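Glucanase (Klebsiella pneumoniae, PDB 5GY3) probably catalyses the internal hydrolysis of beta-1,4-glucosidic linkages in cellulose and related beta-glucans, as a family 8 glycoside hydrolase. Local coordinates at residues F127-P135 / W170-L180; L59-F67 / I115-T123. All coordinates share one frame; numbering follows the deposited sequence.

Overall arrangement
From the N terminus, the chain runs through helix 45-59 into loop 59-67, and contact 2 opens there. It closes after 47 intervening residues on helix 106-123, once the chain has passed through helix 86-103, which carries the predicted nucleophile Asp-87 near its start. Helix 106-123 then leads directly into hairpin 124-133, whose second strand opens contact 1; this closes after 34 intervening residues, against helix 167-183. The two loops follow in series, neither enclosing nor crossing the other. They meet at the hairpin's base, where Leu-134 N probably bonds to Thr-123 O, and at Trp-170, which packs on Thr-116 and Leu-120. Contact 2 thus ties loop 59-67 to helix 106-123, contact 1 the following hairpin to helix 167-183.

Contact 1: F127-P135 / W170-L180; sequences FAGRQVMLP and WRTLQTDGQAL
Arg-130 and Gln-131 meet Asp-176 and Leu-173 where strand 130-133 lies across helix 170-180, the two axes 7.3 Å apart at their closest and at 89°. The carboxylate of the buried Asp-176 holds the crossing with both oxygens. OD2 accepts the backbone N of Gln-131 at 2.7 Å, nearly straight (170°), while OD1 takes Arg-130 NH1 at 2.9 Å in a more bent salt bridge. That nitrogen comes from above the carboxylate plane, although OD1 itself lies close to the guanidinium plane. Ala-179 CB sits over the centre of one guanidinium face, 3.5 Å from Arg-130 CZ. A water donates to both Gln-131 O and Leu-173 O, bridging the two backbones. Although Val-132 points away from the helix at its root, its CG1 packs on Leu-180 CD1 at 3.5 Å. With CG anti to its backbone N (chi1 177°), Met-133 runs out extended to SD and then bends, bringing CE against Leu-173 CD2. Met-133 CE also meets the ring edge of Trp-170, 4.0 Å from CZ3. A type I' turn, Phe-127 to Arg-130, makes this strand half of a tight beta-hairpin lying on helix 167-183, consistent with the (alpha/alpha)6 barrel of family 8 enzymes.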
loop_
_atom_site.group_PDB
_atom_site.type_symbol
_atom_site.label_atom_id
_atom_site.label_comp_id
_atom_site.label_asym_id
_atom_site.label_seq_id
_atom_site.Cartn_x
_atom_site.Cartn_y
_atom_site.Cartn_z
ATOM N N PHE A 127 -14.280 13.397 -9.592
ATOM C CA PHE A 127 -14.740 12.500 -10.651
ATOM C C PHE A 127 -15.912 11.678 -10.133
ATOM O O PHE A 127 -15.873 11.195 -9.000
ATOM C CB PHE A 127 -13.609 11.571 -11.100
ATOM C CG PHE A 127 -13.818 10.947 -12.459
ATOM C CD1 PHE A 127 -13.465 11.633 -13.613
ATOM C CD2 PHE A 127 -14.329 9.665 -12.575
ATOM C CE1 PHE A 127 -13.635 11.054 -14.872
ATOM C CE2 PHE A 127 -14.500 9.079 -13.819
ATOM C CZ PHE A 127 -14.149 9.779 -14.976
ATOM N N ALA A 128 -16.952 11.527 -10.963
ATOM C CA ALA A 128 -18.161 10.784 -10.577
ATOM C C ALA A 128 -18.728 11.278 -9.241
ATOM O O ALA A 128 -19.251 10.509 -8.429
ATOM C CB ALA A 128 -17.883 9.276 -10.539
ATOM N N GLY A 129 -18.633 12.584 -9.008
ATOM C CA GLY A 129 -19.199 13.169 -7.809
ATOM C C GLY A 129 -18.420 12.957 -6.532
ATOM O O GLY A 129 -18.960 13.209 -5.447
ATOM N N ARG A 130 -17.168 12.507 -6.616
ATOM C CA ARG A 130 -16.367 12.218 -5.435
ATOM C C ARG A 130 -14.930 12.674 -5.652
ATOM O O ARG A 130 -14.497 12.911 -6.783
ATOM C CB ARG A 130 -16.394 10.723 -5.103
ATOM C CG ARG A 130 -17.762 10.288 -4.611
ATOM C CD ARG A 130 -17.725 8.972 -3.927
ATOM N NE ARG A 130 -19.068 8.498 -3.607
ATOM C CZ ARG A 130 -19.699 8.746 -2.467
ATOM N NH1 ARG A 130 -19.129 9.491 -1.525
ATOM N NH2 ARG A 130 -20.917 8.245 -2.270
ATOM N N GLN A 131 -14.200 12.815 -4.540
ATOM C CA GLN A 131 -12.756 13.005 -4.578
ATOM C C GLN A 131 -12.101 11.636 -4.647
ATOM O O GLN A 131 -12.431 10.758 -3.848
ATOM C CB GLN A 131 -12.257 13.751 -3.339
ATOM C CG GLN A 131 -12.848 15.152 -3.187
ATOM C CD GLN A 131 -12.499 16.044 -4.358
ATOM O OE1 GLN A 131 -11.375 16.551 -4.453
ATOM N NE2 GLN A 131 -13.458 16.243 -5.265
ATOM N N VAL A 132 -11.187 11.454 -5.602
ATOM C CA VAL A 132 -10.516 10.172 -5.810
ATOM C C VAL A 132 -9.025 10.419 -6.014
ATOM O O VAL A 132 -8.625 11.398 -6.653
ATOM C CB VAL A 132 -11.110 9.387 -7.008
ATOM C CG1 VAL A 132 -12.623 9.323 -6.919
ATOM C CG2 VAL A 132 -10.748 10.024 -8.308
ATOM N N MET A 133 -8.203 9.518 -5.475
ATOM C CA MET A 133 -6.761 9.547 -5.673
ATOM C C MET A 133 -6.385 8.639 -6.843
ATOM O O MET A 133 -6.673 7.436 -6.822
ATOM C CB MET A 133 -6.021 9.102 -4.415
ATOM C CG MET A 133 -4.517 9.060 -4.601
ATOM S SD MET A 133 -3.620 8.553 -3.113
ATOM C CE MET A 133 -3.849 10.007 -2.076
ATOM N N LEU A 134 -5.767 9.229 -7.862
ATOM C CA LEU A 134 -5.264 8.481 -9.006
ATOM C C LEU A 134 -4.073 7.614 -8.596
ATOM O O LEU A 134 -3.344 7.958 -7.662
ATOM C CB LEU A 134 -4.822 9.444 -10.104
ATOM C CG LEU A 134 -5.891 10.371 -10.703
ATOM C CD1 LEU A 134 -5.254 11.457 -11.531
ATOM C CD2 LEU A 134 -6.842 9.558 -11.548
ATOM N N PRO A 135 -3.840 6.490 -9.292
ATOM C CA PRO A 135 -2.644 5.676 -8.987
ATOM C C PRO A 135 -1.338 6.376 -9.319
ATOM O O PRO A 135 -0.290 5.974 -8.800
ATOM C CB PRO A 135 -2.828 4.429 -9.863
ATOM C CG PRO A 135 -4.309 4.364 -10.147
ATOM C CD PRO A 135 -4.753 5.803 -10.221
ATOM N N TRP A 170 -8.561 15.652 3.526
ATOM C CA TRP A 170 -8.196 14.252 3.746
ATOM C C TRP A 170 -9.378 13.461 4.285
ATOM O O TRP A 170 -9.563 12.287 3.933
ATOM C CB TRP A 170 -6.996 14.146 4.695
ATOM C CG TRP A 170 -5.695 14.454 4.013
ATOM C CD1 TRP A 170 -4.888 15.551 4.223
ATOM C CD2 TRP A 170 -5.072 13.690 2.978
ATOM N NE1 TRP A 170 -3.793 15.500 3.379
ATOM C CE2 TRP A 170 -3.880 14.367 2.611
ATOM C CE3 TRP A 170 -5.398 12.493 2.326
ATOM C CZ2 TRP A 170 -3.020 13.885 1.623
ATOM C CZ3 TRP A 170 -4.525 12.010 1.344
ATOM C CH2 TRP A 170 -3.364 12.714 0.996
ATOM N N ARG A 171 -10.190 14.088 5.136
ATOM C CA ARG A 171 -11.378 13.410 5.640
ATOM C C ARG A 171 -12.371 13.133 4.517
ATOM O O ARG A 171 -12.972 12.051 4.460
ATOM C CB ARG A 171 -12.032 14.244 6.743
ATOM C CG ARG A 171 -11.350 14.106 8.080
ATOM C CD ARG A 171 -12.316 14.452 9.201
ATOM N NE ARG A 171 -11.675 14.388 10.505
ATOM C CZ ARG A 171 -12.236 14.833 11.624
ATOM N NH1 ARG A 171 -13.450 15.371 11.595
ATOM N NH2 ARG A 171 -11.578 14.749 12.769
ATOM N N THR A 172 -12.549 14.094 3.607
ATOM C CA THR A 172 -13.422 13.863 2.460
ATOM C C THR A 172 -12.890 12.740 1.582
ATOM O O THR A 172 -13.659 11.895 1.107
ATOM C CB THR A 172 -13.575 15.154 1.660
ATOM O OG1 THR A 172 -14.367 16.083 2.413
ATOM C CG2 THR A 172 -14.241 14.885 0.297
ATOM N N LEU A 173 -11.577 12.720 1.344
ATOM C CA LEU A 173 -10.997 11.644 0.540
ATOM C C LEU A 173 -11.238 10.294 1.198
ATOM O O LEU A 173 -11.592 9.312 0.528
ATOM C CB LEU A 173 -9.494 11.884 0.327
ATOM C CG LEU A 173 -8.849 11.021 -0.770
ATOM C CD1 LEU A 173 -9.281 11.492 -2.176
ATOM C CD2 LEU A 173 -7.328 10.970 -0.644
ATOM N N GLN A 174 -11.079 10.231 2.517
ATOM C CA GLN A 174 -11.348 8.978 3.218
ATOM C C GLN A 174 -12.816 8.586 3.111
ATOM O O GLN A 174 -13.132 7.422 2.838
ATOM C CB GLN A 174 -10.919 9.087 4.676
ATOM C CG GLN A 174 -11.398 7.915 5.493
ATOM C CD GLN A 174 -10.433 7.528 6.573
ATOM O OE1 GLN A 174 -10.282 6.340 6.884
ATOM N NE2 GLN A 174 -9.773 8.525 7.165
ATOM N N THR A 175 -13.729 9.542 3.316
ATOM C CA THR A 175 -15.155 9.264 3.177
ATOM C C THR A 175 -15.483 8.749 1.783
ATOM O O THR A 175 -16.213 7.764 1.623
ATOM C CB THR A 175 -15.955 10.533 3.461
ATOM O OG1 THR A 175 -15.836 10.869 4.849
ATOM C CG2 THR A 175 -17.416 10.326 3.093
ATOM N N ASP A 176 -14.957 9.422 0.759
ATOM C CA ASP A 176 -15.260 9.045 -0.612
ATOM C C ASP A 176 -14.619 7.711 -0.978
ATOM O O ASP A 176 -15.188 6.936 -1.759
ATOM C CB ASP A 176 -14.799 10.158 -1.554
ATOM C CG ASP A 176 -15.748 11.372 -1.545
ATOM O OD1 ASP A 176 -16.865 11.245 -1.006
ATOM O OD2 ASP A 176 -15.385 12.445 -2.092
ATOM N N GLY A 177 -13.426 7.435 -0.442
ATOM C CA GLY A 177 -12.742 6.196 -0.784
ATOM C C GLY A 177 -13.393 4.984 -0.144
ATOM O O GLY A 177 -13.522 3.927 -0.773
ATOM N N GLN A 178 -13.830 5.124 1.105
ATOM C CA GLN A 178 -14.629 4.065 1.706
ATOM C C GLN A 178 -15.933 3.861 0.940
ATOM O O GLN A 178 -16.333 2.724 0.677
ATOM C CB GLN A 178 -14.890 4.382 3.174
ATOM C CG GLN A 178 -13.617 4.382 3.996
ATOM C CD GLN A 178 -13.883 4.500 5.476
ATOM O OE1 GLN A 178 -14.974 4.195 5.950
ATOM N NE2 GLN A 178 -12.881 4.948 6.218
ATOM N N ALA A 179 -16.592 4.952 0.538
ATOM C CA ALA A 179 -17.848 4.807 -0.193
ATOM C C ALA A 179 -17.632 4.125 -1.538
ATOM O O ALA A 179 -18.414 3.249 -1.924
ATOM C CB ALA A 179 -18.521 6.165 -0.389
ATOM N N LEU A 180 -16.582 4.508 -2.271
ATOM C CA LEU A 180 -16.323 3.863 -3.557
ATOM C C LEU A 180 -15.999 2.386 -3.368
ATOM O O LEU A 180 -16.558 1.525 -4.056
ATOM C CB LEU A 180 -15.193 4.581 -4.299
ATOM C CG LEU A 180 -15.581 5.890 -4.993
ATOM C CD1 LEU A 180 -14.325 6.668 -5.375
ATOM C CD2 LEU A 180 -16.492 5.632 -6.232
HETATM O O HOH W 1 -11.394 8.737 -2.316
#

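Contact 2: L59-F67 / I115-T123; sequences LRDKSNGLF and ITASLLKYT
Asn-64 and Tyr-122 meet through a CH-pi contact. Starting at the root of the asparagine side chain, CB lies squarely over one face of the Tyr-122 ring, 3.6 Å from the ring centroid and only 8° off its normal; Lys-121 CG covers the opposite face. The next atom, CG, is placed between the backbone N and the carbonyl carbon (chi1 59°), which turns the amide back over its own loop. At the tip, OD1 accepts Leu-66 N at 2.9 Å, an Asx turn that ties the side chain to the backbone two residues on. The backbone O of Asn-64 faces the helix and receives Ser-118 OG at 2.7 Å. Ala-114 O is a second hydrogen-bond partner of that hydroxyl, and a water donates both to it and to Gly-65 O. Gly-65, with no side chain, lets the loop come close to Ser-118 here.

Next to these polar bonds the contact turns apolar. The two methyls of Leu-66 divide their contacts: CD1 touches Thr-123 CG2 at 3.7 Å, and CD2 reaches Ser-118 CB and, at 3.9 Å, Leu-119 CD2. Ile-115 CD1 comes to the edge of the Phe-67 ring, 3.7 Å from CE1. Phe-67 CZ in turn stands over a face of the Arg-60 guanidinium. Arg-60 NH1 donates to Gly-65 O at 3.0 Å, while its NE forms a salt bridge with Asp-56, so the arginine fastens the loop to helix 45-59. Asp-61 OD1 accepts Ser-63 N in a second Asx turn and also takes Ser-63 OG. The result is the loop after helix 45-59 docked on helix 106-123, consistent with the (alpha/alpha)6 barrel of family 8 glycoside hydrolases, with Leu-119 about 8 Å from the predicted nucleophile Asp-87, side chain to side chain.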
loop_
_atom_site.group_PDB
_atom_site.type_symbol
_atom_site.label_atom_id
_atom_site.label_comp_id
_atom_site.label_asym_id
_atom_site.label_seq_id
_atom_site.Cartn_x
_atom_site.Cartn_y
_atom_site.Cartn_z
ATOM N N LEU A 59 14.994 9.566 -5.874
ATOM C CA LEU A 59 13.704 9.414 -6.538
ATOM C C LEU A 59 12.829 10.662 -6.540
ATOM O O LEU A 59 11.774 10.642 -7.183
ATOM C CB LEU A 59 12.929 8.249 -5.910
ATOM C CG LEU A 59 13.575 6.873 -6.051
ATOM C CD1 LEU A 59 12.706 5.807 -5.381
ATOM C CD2 LEU A 59 13.834 6.527 -7.525
ATOM N N ARG A 60 13.216 11.742 -5.865
ATOM C CA ARG A 60 12.337 12.906 -5.818
ATOM C C ARG A 60 12.080 13.454 -7.217
ATOM O O ARG A 60 13.013 13.677 -7.994
ATOM C CB ARG A 60 12.921 14.004 -4.938
ATOM C CG ARG A 60 11.997 15.209 -4.824
ATOM C CD ARG A 60 10.871 14.939 -3.844
ATOM N NE ARG A 60 11.383 15.000 -2.475
ATOM C CZ ARG A 60 10.660 15.323 -1.407
ATOM N NH1 ARG A 60 9.371 15.623 -1.528
ATOM N NH2 ARG A 60 11.237 15.352 -0.212
ATOM N N ASP A 61 10.801 13.658 -7.539
ATOM C CA ASP A 61 10.388 14.358 -8.750
ATOM C C ASP A 61 10.234 15.835 -8.401
ATOM O O ASP A 61 9.264 16.228 -7.749
ATOM C CB ASP A 61 9.082 13.777 -9.291
ATOM C CG ASP A 61 8.643 14.412 -10.609
ATOM O OD1 ASP A 61 9.105 15.523 -10.935
ATOM O OD2 ASP A 61 7.819 13.790 -11.321
ATOM N N LYS A 62 11.189 16.659 -8.841
ATOM C CA LYS A 62 11.201 18.058 -8.425
ATOM C C LYS A 62 10.084 18.874 -9.060
ATOM O O LYS A 62 9.788 19.973 -8.578
ATOM C CB LYS A 62 12.552 18.690 -8.757
ATOM C CG LYS A 62 13.728 18.112 -7.977
ATOM C CD LYS A 62 13.924 18.832 -6.664
ATOM C CE LYS A 62 15.162 18.308 -5.936
ATOM N NZ LYS A 62 16.369 18.301 -6.819
ATOM N N SER A 63 9.458 18.369 -10.124
ATOM C CA SER A 63 8.405 19.137 -10.778
ATOM C C SER A 63 7.126 19.158 -9.951
ATOM O O SER A 63 6.338 20.103 -10.058
ATOM C CB SER A 63 8.130 18.582 -12.178
ATOM O OG SER A 63 7.523 17.299 -12.130
ATOM N N ASN A 64 6.897 18.144 -9.122
ATOM C CA ASN A 64 5.663 18.111 -8.352
ATOM C C ASN A 64 5.845 17.675 -6.906
ATOM O O ASN A 64 4.854 17.611 -6.180
ATOM C CB ASN A 64 4.613 17.208 -9.045
ATOM C CG ASN A 64 5.080 15.773 -9.230
ATOM O OD1 ASN A 64 5.968 15.287 -8.524
ATOM N ND2 ASN A 64 4.464 15.075 -10.180
ATOM N N GLY A 65 7.067 17.389 -6.457
ATOM C CA GLY A 65 7.284 17.001 -5.075
ATOM C C GLY A 65 7.007 15.549 -4.748
ATOM O O GLY A 65 7.170 15.154 -3.582
ATOM N N LEU A 66 6.597 14.736 -5.726
ATOM C CA LEU A 66 6.354 13.322 -5.496
ATOM C C LEU A 66 7.630 12.553 -5.857
ATOM O O LEU A 66 8.721 13.128 -5.882
ATOM C CB LEU A 66 5.108 12.885 -6.269
ATOM C CG LEU A 66 3.826 13.607 -5.820
ATOM C CD1 LEU A 66 2.684 13.275 -6.763
ATOM C CD2 LEU A 66 3.492 13.181 -4.397
ATOM N N PHE A 67 7.528 11.256 -6.122
ATOM C CA PHE A 67 8.711 10.430 -6.312
ATOM C C PHE A 67 8.542 9.538 -7.532
ATOM O O PHE A 67 7.501 8.893 -7.689
ATOM C CB PHE A 67 8.982 9.568 -5.068
ATOM C CG PHE A 67 9.142 10.370 -3.811
ATOM C CD1 PHE A 67 8.042 10.702 -3.039
ATOM C CD2 PHE A 67 10.390 10.819 -3.416
ATOM C CE1 PHE A 67 8.191 11.468 -1.882
ATOM C CE2 PHE A 67 10.548 11.572 -2.259
ATOM C CZ PHE A 67 9.446 11.904 -1.500
ATOM N N ILE A 115 4.838 16.487 0.932
ATOM C CA ILE A 115 4.376 15.355 0.133
ATOM C C ILE A 115 2.859 15.244 0.180
ATOM O O ILE A 115 2.219 15.020 -0.855
ATOM C CB ILE A 115 5.051 14.054 0.610
ATOM C CG1 ILE A 115 6.578 14.188 0.490
ATOM C CG2 ILE A 115 4.514 12.836 -0.174
ATOM C CD1 ILE A 115 7.361 13.165 1.307
ATOM N N THR A 116 2.252 15.402 1.368
ATOM C CA THR A 116 0.794 15.301 1.425
ATOM C C THR A 116 0.133 16.445 0.663
ATOM O O THR A 116 -0.892 16.240 0.008
ATOM C CB THR A 116 0.279 15.238 2.868
ATOM O OG1 THR A 116 0.689 16.393 3.611
ATOM C CG2 THR A 116 0.794 13.989 3.557
ATOM N N ALA A 117 0.705 17.651 0.719
ATOM C CA ALA A 117 0.168 18.736 -0.103
ATOM C C ALA A 117 0.309 18.415 -1.587
ATOM O O ALA A 117 -0.606 18.690 -2.380
ATOM C CB ALA A 117 0.859 20.056 0.231
ATOM N N SER A 118 1.437 17.811 -1.975
ATOM C CA SER A 118 1.624 17.389 -3.363
ATOM C C SER A 118 0.629 16.305 -3.761
ATOM O O SER A 118 0.128 16.294 -4.893
ATOM C CB SER A 118 3.055 16.884 -3.578
ATOM O OG SER A 118 3.979 17.953 -3.621
ATOM N N LEU A 119 0.347 15.369 -2.862
ATOM C CA LEU A 119 -0.633 14.339 -3.182
ATOM C C LEU A 119 -2.003 14.949 -3.464
ATOM O O LEU A 119 -2.667 14.575 -4.432
ATOM C CB LEU A 119 -0.707 13.316 -2.056
ATOM C CG LEU A 119 0.446 12.313 -2.033
ATOM C CD1 LEU A 119 0.443 11.591 -0.695
ATOM C CD2 LEU A 119 0.287 11.313 -3.181
ATOM N N LEU A 120 -2.455 15.881 -2.615
ATOM C CA LEU A 120 -3.755 16.497 -2.865
ATOM C C LEU A 120 -3.743 17.303 -4.159
ATOM O O LEU A 120 -4.708 17.261 -4.938
ATOM C CB LEU A 120 -4.164 17.391 -1.691
ATOM C CG LEU A 120 -4.409 16.659 -0.372
ATOM C CD1 LEU A 120 -4.738 17.668 0.731
ATOM C CD2 LEU A 120 -5.505 15.601 -0.505
ATOM N N LYS A 121 -2.657 18.036 -4.414
ATOM C CA LYS A 121 -2.647 18.930 -5.565
ATOM C C LYS A 121 -2.592 18.160 -6.884
ATOM O O LYS A 121 -3.296 18.505 -7.841
ATOM C CB LYS A 121 -1.473 19.896 -5.464
ATOM C CG LYS A 121 -1.353 20.816 -6.661
ATOM C CD LYS A 121 -0.280 21.858 -6.449
ATOM C CE LYS A 121 -0.196 22.767 -7.671
ATOM N NZ LYS A 121 0.899 23.753 -7.519
ATOM N N TYR A 122 -1.774 17.107 -6.956
ATOM C CA TYR A 122 -1.475 16.457 -8.227
ATOM C C TYR A 122 -2.118 15.096 -8.445
ATOM O O TYR A 122 -2.191 14.657 -9.599
ATOM C CB TYR A 122 0.038 16.284 -8.385
ATOM C CG TYR A 122 0.765 17.594 -8.455
ATOM C CD1 TYR A 122 0.797 18.333 -9.635
ATOM C CD2 TYR A 122 1.433 18.094 -7.344
ATOM C CE1 TYR A 122 1.472 19.543 -9.696
ATOM C CE2 TYR A 122 2.108 19.297 -7.397
ATOM C CZ TYR A 122 2.126 20.014 -8.573
ATOM O OH TYR A 122 2.804 21.207 -8.608
ATOM N N THR A 123 -2.542 14.389 -7.394
ATOM C CA THR A 123 -3.101 13.055 -7.598
ATOM C C THR A 123 -4.583 12.940 -7.265
ATOM O O THR A 123 -5.203 11.933 -7.632
ATOM C CB THR A 123 -2.339 11.985 -6.783
ATOM O OG1 THR A 123 -2.755 12.012 -5.407
ATOM C CG2 THR A 123 -0.828 12.191 -6.874
HETATM O O HOH W 2 6.441 17.262 -1.922
#